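Local coordinates for beta-lactamase-like protein (Koribacter versatilis, PDB 6B9V) that cleaves reactive FAD photoproducts as a diphosphatase of the PhnP family, probably using its two bound manganese ions, at residues D32-R37 and L251-L256; P57-Q62 and D88-L93; L193-L198 and L256-E261. All blocks are in the same frame, centred on the assembly; numbering follows the deposited sequence.

Contact 1 (D32-R37 and L251-L256); sequences DPHDRR and LAHDGL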
loop_
_atom_site.group_PDB
_atom_site.type_symbol
_atom_site.label_atom_id
_atom_site.label_comp_id
_atom_site.label_asym_id
_atom_site.label_seq_id
_atom_site.Cartn_x
_atom_site.Cartn_y
_atom_site.Cartn_z
ATOM N N ASP A 32 4.790 -20.282 -8.921
ATOM C CA ASP A 32 5.773 -20.476 -7.858
ATOM C C ASP A 32 5.582 -19.366 -6.832
ATOM O O ASP A 32 5.715 -18.188 -7.161
ATOM C CB ASP A 32 7.196 -20.472 -8.444
ATOM C CG ASP A 32 8.287 -20.806 -7.411
ATOM O OD1 ASP A 32 8.038 -20.765 -6.186
ATOM O OD2 ASP A 32 9.424 -21.095 -7.847
ATOM N N PRO A 33 5.262 -19.731 -5.582
ATOM C CA PRO A 33 5.048 -18.712 -4.543
ATOM C C PRO A 33 6.212 -17.723 -4.401
ATOM O O PRO A 33 5.993 -16.548 -4.084
ATOM C CB PRO A 33 4.892 -19.546 -3.261
ATOM C CG PRO A 33 4.404 -20.870 -3.738
ATOM C CD PRO A 33 5.035 -21.098 -5.081
ATOM N N HIS A 34 7.440 -18.173 -4.650
ATOM C CA HIS A 34 8.587 -17.277 -4.468
ATOM C C HIS A 34 8.704 -16.269 -5.617
ATOM O O HIS A 34 9.475 -15.324 -5.534
ATOM C CB HIS A 34 9.891 -18.080 -4.335
ATOM C CG HIS A 34 10.013 -18.821 -3.029
ATOM N ND1 HIS A 34 9.121 -18.659 -1.999
ATOM C CD2 HIS A 34 10.929 -19.731 -2.607
ATOM C CE1 HIS A 34 9.479 -19.437 -0.982
ATOM N NE2 HIS A 34 10.565 -20.096 -1.329
ATOM N N ASP A 35 7.928 -16.459 -6.681
ATOM C CA ASP A 35 7.875 -15.460 -7.745
ATOM C C ASP A 35 6.867 -14.350 -7.424
ATOM O O ASP A 35 6.714 -13.414 -8.202
ATOM C CB ASP A 35 7.529 -16.108 -9.097
ATOM C CG ASP A 35 8.745 -16.729 -9.784
ATOM O OD1 ASP A 35 9.851 -16.168 -9.681
ATOM O OD2 ASP A 35 8.589 -17.779 -10.440
ATOM N N ARG A 36 6.169 -14.471 -6.292
ATOM C CA ARG A 36 5.330 -13.393 -5.788
ATOM C C ARG A 36 6.148 -12.588 -4.809
ATOM O O ARG A 36 6.613 -13.120 -3.797
ATOM C CB ARG A 36 4.065 -13.924 -5.108
ATOM C CG ARG A 36 3.149 -12.834 -4.545
ATOM C CD ARG A 36 1.973 -13.461 -3.740
ATOM N NE ARG A 36 0.912 -12.511 -3.377
ATOM C CZ ARG A 36 0.985 -11.661 -2.352
ATOM N NH1 ARG A 36 2.081 -11.617 -1.607
ATOM N NH2 ARG A 36 -0.023 -10.840 -2.076
ATOM N N ARG A 37 6.331 -11.306 -5.111
ATOM C CA ARG A 37 7.241 -10.475 -4.334
ATOM C C ARG A 37 6.636 -9.110 -3.992
ATOM O O ARG A 37 6.329 -8.326 -4.886
ATOM C CB ARG A 37 8.551 -10.275 -5.111
ATOM C CG ARG A 37 9.202 -11.561 -5.649
ATOM C CD ARG A 37 10.602 -11.196 -6.217
ATOM N NE ARG A 37 11.261 -12.335 -6.844
ATOM C CZ ARG A 37 12.001 -13.240 -6.203
ATOM N NH1 ARG A 37 12.175 -13.173 -4.889
ATOM N NH2 ARG A 37 12.567 -14.228 -6.883
ATOM N N LEU A 251 18.835 -15.780 -4.813
ATOM C CA LEU A 251 17.783 -14.776 -4.680
ATOM C C LEU A 251 17.055 -14.996 -3.360
ATOM O O LEU A 251 16.735 -16.143 -3.007
ATOM C CB LEU A 251 16.766 -14.851 -5.837
ATOM C CG LEU A 251 17.298 -14.787 -7.278
ATOM C CD1 LEU A 251 16.128 -14.840 -8.260
ATOM C CD2 LEU A 251 18.105 -13.525 -7.502
ATOM N N ALA A 252 16.791 -13.916 -2.628
ATOM C CA ALA A 252 15.882 -14.002 -1.473
ATOM C C ALA A 252 14.446 -14.317 -1.904
ATOM O O ALA A 252 14.121 -14.290 -3.097
ATOM C CB ALA A 252 15.906 -12.710 -0.671
ATOM N N HIS A 253 13.583 -14.606 -0.928
ATOM C CA HIS A 253 12.149 -14.721 -1.203
ATOM C C HIS A 253 11.360 -14.129 -0.039
ATOM O O HIS A 253 11.878 -14.013 1.084
ATOM C CB HIS A 253 11.720 -16.186 -1.445
ATOM C CG HIS A 253 11.941 -17.093 -0.273
ATOM N ND1 HIS A 253 13.081 -17.866 -0.128
ATOM C CD2 HIS A 253 11.168 -17.372 0.806
ATOM C CE1 HIS A 253 12.994 -18.573 0.979
ATOM N NE2 HIS A 253 11.843 -18.291 1.569
ATOM N N ASP A 254 10.127 -13.719 -0.317
ATOM C CA ASP A 254 9.261 -13.188 0.741
ATOM C C ASP A 254 9.057 -14.241 1.825
ATOM O O ASP A 254 8.641 -15.363 1.523
ATOM C CB ASP A 254 7.892 -12.765 0.179
ATOM C CG ASP A 254 7.950 -11.491 -0.659
ATOM O OD1 ASP A 254 9.036 -11.106 -1.161
ATOM O OD2 ASP A 254 6.880 -10.874 -0.849
ATOM N N GLY A 255 9.309 -13.888 3.083
ATOM C CA GLY A 255 9.090 -14.819 4.175
ATOM C C GLY A 255 10.352 -15.528 4.645
ATOM O O GLY A 255 10.353 -16.190 5.680
ATOM N N LEU A 256 11.435 -15.383 3.892
ATOM C CA LEU A 256 12.717 -15.966 4.290
ATOM C C LEU A 256 13.155 -15.494 5.676
ATOM O O LEU A 256 13.198 -14.294 5.942
ATOM C CB LEU A 256 13.796 -15.607 3.270
ATOM C CG LEU A 256 15.233 -16.056 3.563
ATOM C CD1 LEU A 256 15.320 -17.564 3.673
ATOM C CD2 LEU A 256 16.142 -15.532 2.440
HETATM O O HOH W 1 9.088 -14.049 -3.022
HETATM O O HOH W 2 7.408 -16.618 -0.648
HETATM O O HOH W 3 4.522 -12.426 -1.159
#
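His34 and His253 lie ring on ring in an offset stack, joining two loops of the metallo-beta-lactamase fold: the one between strands 2-9 and 41-46, and the one that leads from strand 249-251 to strand 257-263. The ring centroids are 3.7 Å apart and the planes only 11° from parallel. His253 CG, set between its backbone N and carbonyl carbon (chi1 62°), sits over the centre of the His34 ring, and His253 CB adds a CH-pi contact to the same ring. On its other face the His253 ring is covered by Leu256 CB, offset toward the rim. A type II turn from His253 to Leu256 brings that leucine back.

Beside the stack, Arg37 NH1 donates to Ala252 O over 2.9 Å, nearly in the guanidinium plane, while His34 O lies above the centre of that group. NH1 also bonds Ser12 and NH2 bonds His238, so several bonds fix the turn of the guanidinium. Asp254 is held by Ser12, the backbone N of Leu38 and a salt bridge to Arg65.

Waters fill in the polar seam. One bridges His34 ND1 and Asp254 O. Another donates to both His34 O and Arg36 O and accepts from Asp254 N, with 2.9 Å between that N and the water oxygen. Further out, Asp32 OD1 forms an Asx turn, accepting from His34 N at 3.1 Å from above the carboxylate plane.

Contact 2 (P57-Q62 and D88-L93); sequences PDFREQ and DDVRPL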
loop_
_atom_site.group_PDB
_atom_site.type_symbol
_atom_site.label_atom_id
_atom_site.label_comp_id
_atom_site.label_asym_id
_atom_site.label_seq_id
_atom_site.Cartn_x
_atom_site.Cartn_y
_atom_site.Cartn_z
ATOM N N PRO A 57 4.899 0.425 0.603
ATOM C CA PRO A 57 3.446 0.480 0.425
ATOM C C PRO A 57 2.748 -0.829 0.790
ATOM O O PRO A 57 1.529 -0.813 0.975
ATOM C CB PRO A 57 3.284 0.786 -1.069
ATOM C CG PRO A 57 4.677 0.488 -1.697
ATOM C CD PRO A 57 5.621 0.862 -0.604
ATOM N N ASP A 58 3.486 -1.934 0.892
ATOM C CA ASP A 58 2.889 -3.205 1.328
ATOM C C ASP A 58 2.997 -3.452 2.828
ATOM O O ASP A 58 2.762 -4.564 3.286
ATOM C CB ASP A 58 3.535 -4.384 0.573
ATOM C CG ASP A 58 3.336 -4.284 -0.921
ATOM O OD1 ASP A 58 2.201 -3.969 -1.347
ATOM O OD2 ASP A 58 4.309 -4.500 -1.683
ATOM N N PHE A 59 3.312 -2.418 3.597
ATOM C CA PHE A 59 3.590 -2.646 5.012
ATOM C C PHE A 59 2.422 -3.278 5.775
ATOM O O PHE A 59 2.640 -4.177 6.574
ATOM C CB PHE A 59 4.008 -1.357 5.723
ATOM C CG PHE A 59 4.158 -1.547 7.210
ATOM C CD1 PHE A 59 5.235 -2.259 7.723
ATOM C CD2 PHE A 59 3.187 -1.084 8.081
ATOM C CE1 PHE A 59 5.354 -2.482 9.083
ATOM C CE2 PHE A 59 3.300 -1.312 9.460
ATOM C CZ PHE A 59 4.383 -2.003 9.954
ATOM N N ARG A 60 1.188 -2.833 5.553
ATOM C CA ARG A 60 0.077 -3.470 6.287
ATOM C C ARG A 60 0.063 -4.999 6.069
ATOM O O ARG A 60 0.029 -5.778 7.037
ATOM C CB ARG A 60 -1.284 -2.873 5.879
ATOM C CG ARG A 60 -2.467 -3.614 6.536
ATOM C CD ARG A 60 -3.793 -2.898 6.255
ATOM N NE ARG A 60 -4.934 -3.676 6.746
ATOM C CZ ARG A 60 -5.515 -4.673 6.091
ATOM N NH1 ARG A 60 -5.086 -5.028 4.885
ATOM N NH2 ARG A 60 -6.532 -5.322 6.655
ATOM N N GLU A 61 0.120 -5.415 4.800
ATOM C CA GLU A 61 0.129 -6.836 4.446
ATOM C C GLU A 61 1.330 -7.556 5.077
ATOM O O GLU A 61 1.196 -8.671 5.593
ATOM C CB GLU A 61 0.155 -7.023 2.912
ATOM C CG GLU A 61 0.152 -8.511 2.446
ATOM C CD GLU A 61 0.039 -8.715 0.904
ATOM O OE1 GLU A 61 -0.247 -7.754 0.124
ATOM O OE2 GLU A 61 0.223 -9.875 0.466
ATOM N N GLN A 62 2.499 -6.920 5.015
ATOM C CA GLN A 62 3.733 -7.522 5.554
ATOM C C GLN A 62 3.639 -7.740 7.075
ATOM O O GLN A 62 4.025 -8.799 7.609
ATOM C CB GLN A 62 4.959 -6.655 5.185
ATOM C CG GLN A 62 5.245 -6.654 3.647
ATOM C CD GLN A 62 6.240 -5.594 3.159
ATOM O OE1 GLN A 62 6.307 -4.487 3.684
ATOM N NE2 GLN A 62 6.998 -5.931 2.097
ATOM N N ASP A 88 2.032 5.505 6.524
ATOM C CA ASP A 88 0.631 5.742 6.872
ATOM C C ASP A 88 0.073 4.544 7.651
ATOM O O ASP A 88 -0.650 4.700 8.651
ATOM C CB ASP A 88 -0.195 5.999 5.598
ATOM C CG ASP A 88 -1.685 6.021 5.864
ATOM O OD1 ASP A 88 -2.139 6.959 6.548
ATOM O OD2 ASP A 88 -2.396 5.108 5.385
ATOM N N ASP A 89 0.445 3.346 7.217
ATOM C CA ASP A 89 -0.094 2.124 7.808
ATOM C C ASP A 89 0.634 1.723 9.073
ATOM O O ASP A 89 0.207 0.797 9.756
ATOM C CB ASP A 89 -0.071 0.989 6.785
ATOM C CG ASP A 89 -1.311 1.011 5.897
ATOM O OD1 ASP A 89 -2.404 1.290 6.439
ATOM O OD2 ASP A 89 -1.206 0.768 4.685
ATOM N N VAL A 90 1.720 2.420 9.399
ATOM C CA VAL A 90 2.304 2.256 10.745
ATOM C C VAL A 90 1.431 2.855 11.904
ATOM O O VAL A 90 1.537 2.445 13.060
ATOM C CB VAL A 90 3.737 2.871 10.788
ATOM C CG1 VAL A 90 4.327 2.848 12.193
ATOM C CG2 VAL A 90 4.653 2.120 9.823
ATOM N N ARG A 91 0.544 3.795 11.591
ATOM C CA ARG A 91 -0.204 4.528 12.628
ATOM C C ARG A 91 -0.900 3.711 13.752
ATOM O O ARG A 91 -0.804 4.092 14.920
ATOM C CB ARG A 91 -1.229 5.440 11.938
ATOM C CG ARG A 91 -0.627 6.793 11.528
ATOM C CD ARG A 91 -1.215 7.352 10.230
ATOM N NE ARG A 91 -2.672 7.262 10.189
ATOM C CZ ARG A 91 -3.419 7.716 9.189
ATOM N NH1 ARG A 91 -2.846 8.298 8.148
ATOM N NH2 ARG A 91 -4.737 7.589 9.229
ATOM N N PRO A 92 -1.559 2.575 13.438
ATOM C CA PRO A 92 -2.204 1.876 14.564
ATOM C C PRO A 92 -1.228 1.211 15.548
ATOM O O PRO A 92 -1.649 0.806 16.633
ATOM C CB PRO A 92 -3.061 0.799 13.875
ATOM C CG PRO A 92 -3.134 1.208 12.435
ATOM C CD PRO A 92 -1.845 1.908 12.157
ATOM N N LEU A 93 0.043 1.082 15.181
ATOM C CA LEU A 93 1.030 0.555 16.120
ATOM C C LEU A 93 1.692 1.659 16.941
ATOM O O LEU A 93 2.499 1.377 17.833
ATOM C CB LEU A 93 2.116 -0.245 15.382
ATOM C CG LEU A 93 1.620 -1.522 14.699
ATOM C CD1 LEU A 93 2.767 -2.225 13.975
ATOM C CD2 LEU A 93 0.930 -2.459 15.698
HETATM O O HOH W 4 0.772 -0.468 3.841
#
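The Phe59 ring reaches from the first turn of helix 59-66 to the short helix 87-90, and Val90 lies over its face while the Asp89 carbonyl comes to its edge. The CB of Phe59 points toward segment 88-93, and CG, anti to the backbone N (chi1 174°), continues the chain outward. Val90 CG2 meets the ring as a CH-pi contact, 4.1 Å from the centroid and 27° off the normal, and the two side chains cross at about a right angle. Asp89 O lies in the ring plane, 3.8 Å from Phe59 CE2, and Leu93 CD1 also sits at the edge, 4.3 Å from Phe59 CZ.

Next to the ring, the Asp89 carboxylate packs its OD2 against Arg60 CB at 3.8 Å. The charged ends go elsewhere: Asp89 OD1 forms a salt bridge with Arg39 NH1 of the second subunit, and Arg60 NH2 bonds Pro19 O of that subunit. A water accepts from Arg60 N at 2.9 Å and lies close to Asp89 OD2 and Pro57 O. The direct contact is mostly apolar, with no hydrogen bond across it; both polar ends have partners on the second subunit, so this helix pair also takes part in the dimer contact.

Contact 3 (L193-L198 and L256-E261); sequences LDILFL and LKLEFE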
loop_
_atom_site.group_PDB
_atom_site.type_symbol
_atom_site.label_atom_id
_atom_site.label_comp_id
_atom_site.label_asym_id
_atom_site.label_seq_id
_atom_site.Cartn_x
_atom_site.Cartn_y
_atom_site.Cartn_z
ATOM N N LEU A 193 31.053 -11.093 6.810
ATOM C CA LEU A 193 29.635 -11.260 7.170
ATOM C C LEU A 193 29.181 -12.722 7.121
ATOM O O LEU A 193 29.704 -13.508 6.333
ATOM C CB LEU A 193 28.754 -10.437 6.228
ATOM C CG LEU A 193 28.956 -8.924 6.296
ATOM C CD1 LEU A 193 28.329 -8.249 5.081
ATOM C CD2 LEU A 193 28.379 -8.384 7.616
ATOM N N ASP A 194 28.207 -13.075 7.962
ATOM C CA ASP A 194 27.487 -14.341 7.839
ATOM C C ASP A 194 26.389 -14.218 6.784
ATOM O O ASP A 194 26.131 -15.151 6.016
ATOM C CB ASP A 194 26.848 -14.758 9.171
ATOM C CG ASP A 194 27.851 -15.269 10.172
ATOM O OD1 ASP A 194 28.906 -15.782 9.748
ATOM O OD2 ASP A 194 27.572 -15.166 11.385
ATOM N N ILE A 195 25.754 -13.050 6.768
ATOM C CA ILE A 195 24.605 -12.770 5.911
ATOM C C ILE A 195 24.773 -11.419 5.223
ATOM O O ILE A 195 25.009 -10.399 5.885
ATOM C CB ILE A 195 23.284 -12.753 6.707
ATOM C CG1 ILE A 195 22.989 -14.129 7.299
ATOM C CG2 ILE A 195 22.121 -12.323 5.818
ATOM C CD1 ILE A 195 21.760 -14.133 8.152
ATOM N N LEU A 196 24.623 -11.407 3.902
ATOM C CA LEU A 196 24.668 -10.153 3.145
ATOM C C LEU A 196 23.511 -10.053 2.146
ATOM O O LEU A 196 23.274 -10.981 1.370
ATOM C CB LEU A 196 26.001 -10.033 2.406
ATOM C CG LEU A 196 26.152 -8.865 1.425
ATOM C CD1 LEU A 196 26.084 -7.528 2.155
ATOM C CD2 LEU A 196 27.468 -9.002 0.655
ATOM N N PHE A 197 22.782 -8.942 2.173
ATOM C CA PHE A 197 21.780 -8.681 1.136
ATOM C C PHE A 197 22.316 -7.646 0.155
ATOM O O PHE A 197 22.857 -6.630 0.571
ATOM C CB PHE A 197 20.456 -8.196 1.739
ATOM C CG PHE A 197 19.572 -9.318 2.243
ATOM C CD1 PHE A 197 19.925 -10.032 3.374
ATOM C CD2 PHE A 197 18.387 -9.641 1.588
ATOM C CE1 PHE A 197 19.128 -11.075 3.839
ATOM C CE2 PHE A 197 17.580 -10.686 2.040
ATOM C CZ PHE A 197 17.950 -11.403 3.167
ATOM N N LEU A 198 22.180 -7.928 -1.138
ATOM C CA LEU A 198 22.512 -6.982 -2.201
ATOM C C LEU A 198 21.346 -6.816 -3.159
ATOM O O LEU A 198 20.609 -7.756 -3.414
ATOM C CB LEU A 198 23.735 -7.442 -3.012
ATOM C CG LEU A 198 25.045 -7.654 -2.252
ATOM C CD1 LEU A 198 26.113 -8.225 -3.215
ATOM C CD2 LEU A 198 25.523 -6.349 -1.634
ATOM N N LEU A 256 11.435 -15.383 3.892
ATOM C CA LEU A 256 12.717 -15.966 4.290
ATOM C C LEU A 256 13.155 -15.494 5.676
ATOM O O LEU A 256 13.198 -14.294 5.942
ATOM C CB LEU A 256 13.796 -15.607 3.270
ATOM C CG LEU A 256 15.233 -16.056 3.563
ATOM C CD1 LEU A 256 15.320 -17.564 3.673
ATOM C CD2 LEU A 256 16.142 -15.532 2.440
ATOM N N LYS A 257 13.480 -16.434 6.557
ATOM C CA LYS A 257 13.984 -16.089 7.878
ATOM C C LYS A 257 15.404 -16.622 8.046
ATOM O O LYS A 257 15.686 -17.759 7.696
ATOM C CB LYS A 257 13.062 -16.645 8.982
ATOM C CG LYS A 257 11.728 -15.924 9.058
ATOM C CD LYS A 257 10.882 -16.420 10.229
ATOM C CE LYS A 257 9.634 -15.575 10.397
ATOM N NZ LYS A 257 9.904 -14.229 11.006
ATOM N N LEU A 258 16.282 -15.793 8.599
ATOM C CA LEU A 258 17.695 -16.113 8.724
ATOM C C LEU A 258 18.204 -15.787 10.110
ATOM O O LEU A 258 17.916 -14.716 10.635
ATOM C CB LEU A 258 18.500 -15.331 7.697
ATOM C CG LEU A 258 18.173 -15.584 6.227
ATOM C CD1 LEU A 258 18.808 -14.489 5.353
ATOM C CD2 LEU A 258 18.656 -16.973 5.828
ATOM N N GLU A 259 18.980 -16.696 10.690
ATOM C CA GLU A 259 19.520 -16.488 12.027
ATOM C C GLU A 259 20.930 -15.944 11.918
ATOM O O GLU A 259 21.680 -16.340 11.033
ATOM C CB GLU A 259 19.508 -17.793 12.833
ATOM C CG GLU A 259 19.780 -17.589 14.316
ATOM C CD GLU A 259 19.763 -18.884 15.103
ATOM O OE1 GLU A 259 19.013 -19.808 14.718
ATOM O OE2 GLU A 259 20.492 -18.972 16.115
ATOM N N PHE A 260 21.291 -15.018 12.799
ATOM C CA PHE A 260 22.656 -14.491 12.804
ATOM C C PHE A 260 23.014 -13.996 14.201
ATOM O O PHE A 260 22.222 -14.134 15.124
ATOM C CB PHE A 260 22.829 -13.386 11.759
ATOM C CG PHE A 260 22.082 -12.125 12.062
ATOM C CD1 PHE A 260 22.755 -11.004 12.532
ATOM C CD2 PHE A 260 20.708 -12.051 11.865
ATOM C CE1 PHE A 260 22.070 -9.838 12.815
ATOM C CE2 PHE A 260 20.014 -10.885 12.133
ATOM C CZ PHE A 260 20.694 -9.773 12.603
ATOM N N GLU A 261 24.217 -13.457 14.371
ATOM C CA GLU A 261 24.642 -13.047 15.699
ATOM C C GLU A 261 24.830 -11.547 15.784
ATOM O O GLU A 261 25.201 -10.895 14.803
ATOM C CB GLU A 261 25.931 -13.763 16.098
ATOM C CG GLU A 261 27.095 -13.508 15.179
ATOM C CD GLU A 261 28.369 -14.154 15.686
ATOM O OE1 GLU A 261 28.300 -15.305 16.168
ATOM O OE2 GLU A 261 29.434 -13.505 15.614
#
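Ile195 sets its CD1 against strand 257-261, and the tight part of this contact gathers round that methyl. CD1 lies 3.5 Å from Leu258 CB and also touches Glu259 O and Phe260 CB, so one branch tip meets three consecutive residues. Its CG1 is anti to the carbonyl carbon, and a chi2 of 176° carries CD1 on in an extended line; the CB already points at the opposing strand. Leu258 also reaches Phe197: its CD1 meets the ring edge tip to tip, 3.7 Å from Phe197 CE1. Tyr228 of the neighbouring strand 226-230 meets the Phe197 ring as well and touches Leu258, so the apolar cluster runs on beyond the two segments.

At the Asp194-Glu261 end the packing thins, and Glu259 and Glu261 are exposed to solvent. Asp194 OD2 comes only to 4.2 Å from Glu261 CG, and the two carboxylates, probably both negative, stay apart with their planes turned 73°. Asp194 OD2 is instead bonded by Ser172, which also takes part in a bond with Glu261 N. Glu259 points its CB away from strand 195-198 and pairs with Arg4 on strand 2-9.

No hydrogen bond joins the two strands. Their axes are 9.5 Å apart at closest and inclined at 127°, and they belong to different sheets: this is face-to-face packing of two mixed sheets in the alpha-beta/beta-alpha sandwich of the metallo-beta-lactamase fold.

How the contacts relate
Contacts 1 and 3 share Leu256, where the loop of contact 1 runs into the edge strand of contact 3, and Ala252 CB packs 3.8 Å from Phe197 CE2, so the loop of contact 1 packs against the Phe197 ring of contact 3. Contact 2 lies about 20 Å from contact 1, centre to centre, yet the two meet through the salt bridge of Arg36 NH2 to Glu61 OE2, at 2.7 Å. Both also reach the second subunit; contact 3 does not. Contacts 2 and 3 stay about 9 Å apart at their nearest atoms. None coordinates a metal: the Arg37 side chain is about 11 Å from the zinc and about 12 Å from a manganese, and that of Phe197 about 13 Å from a manganese.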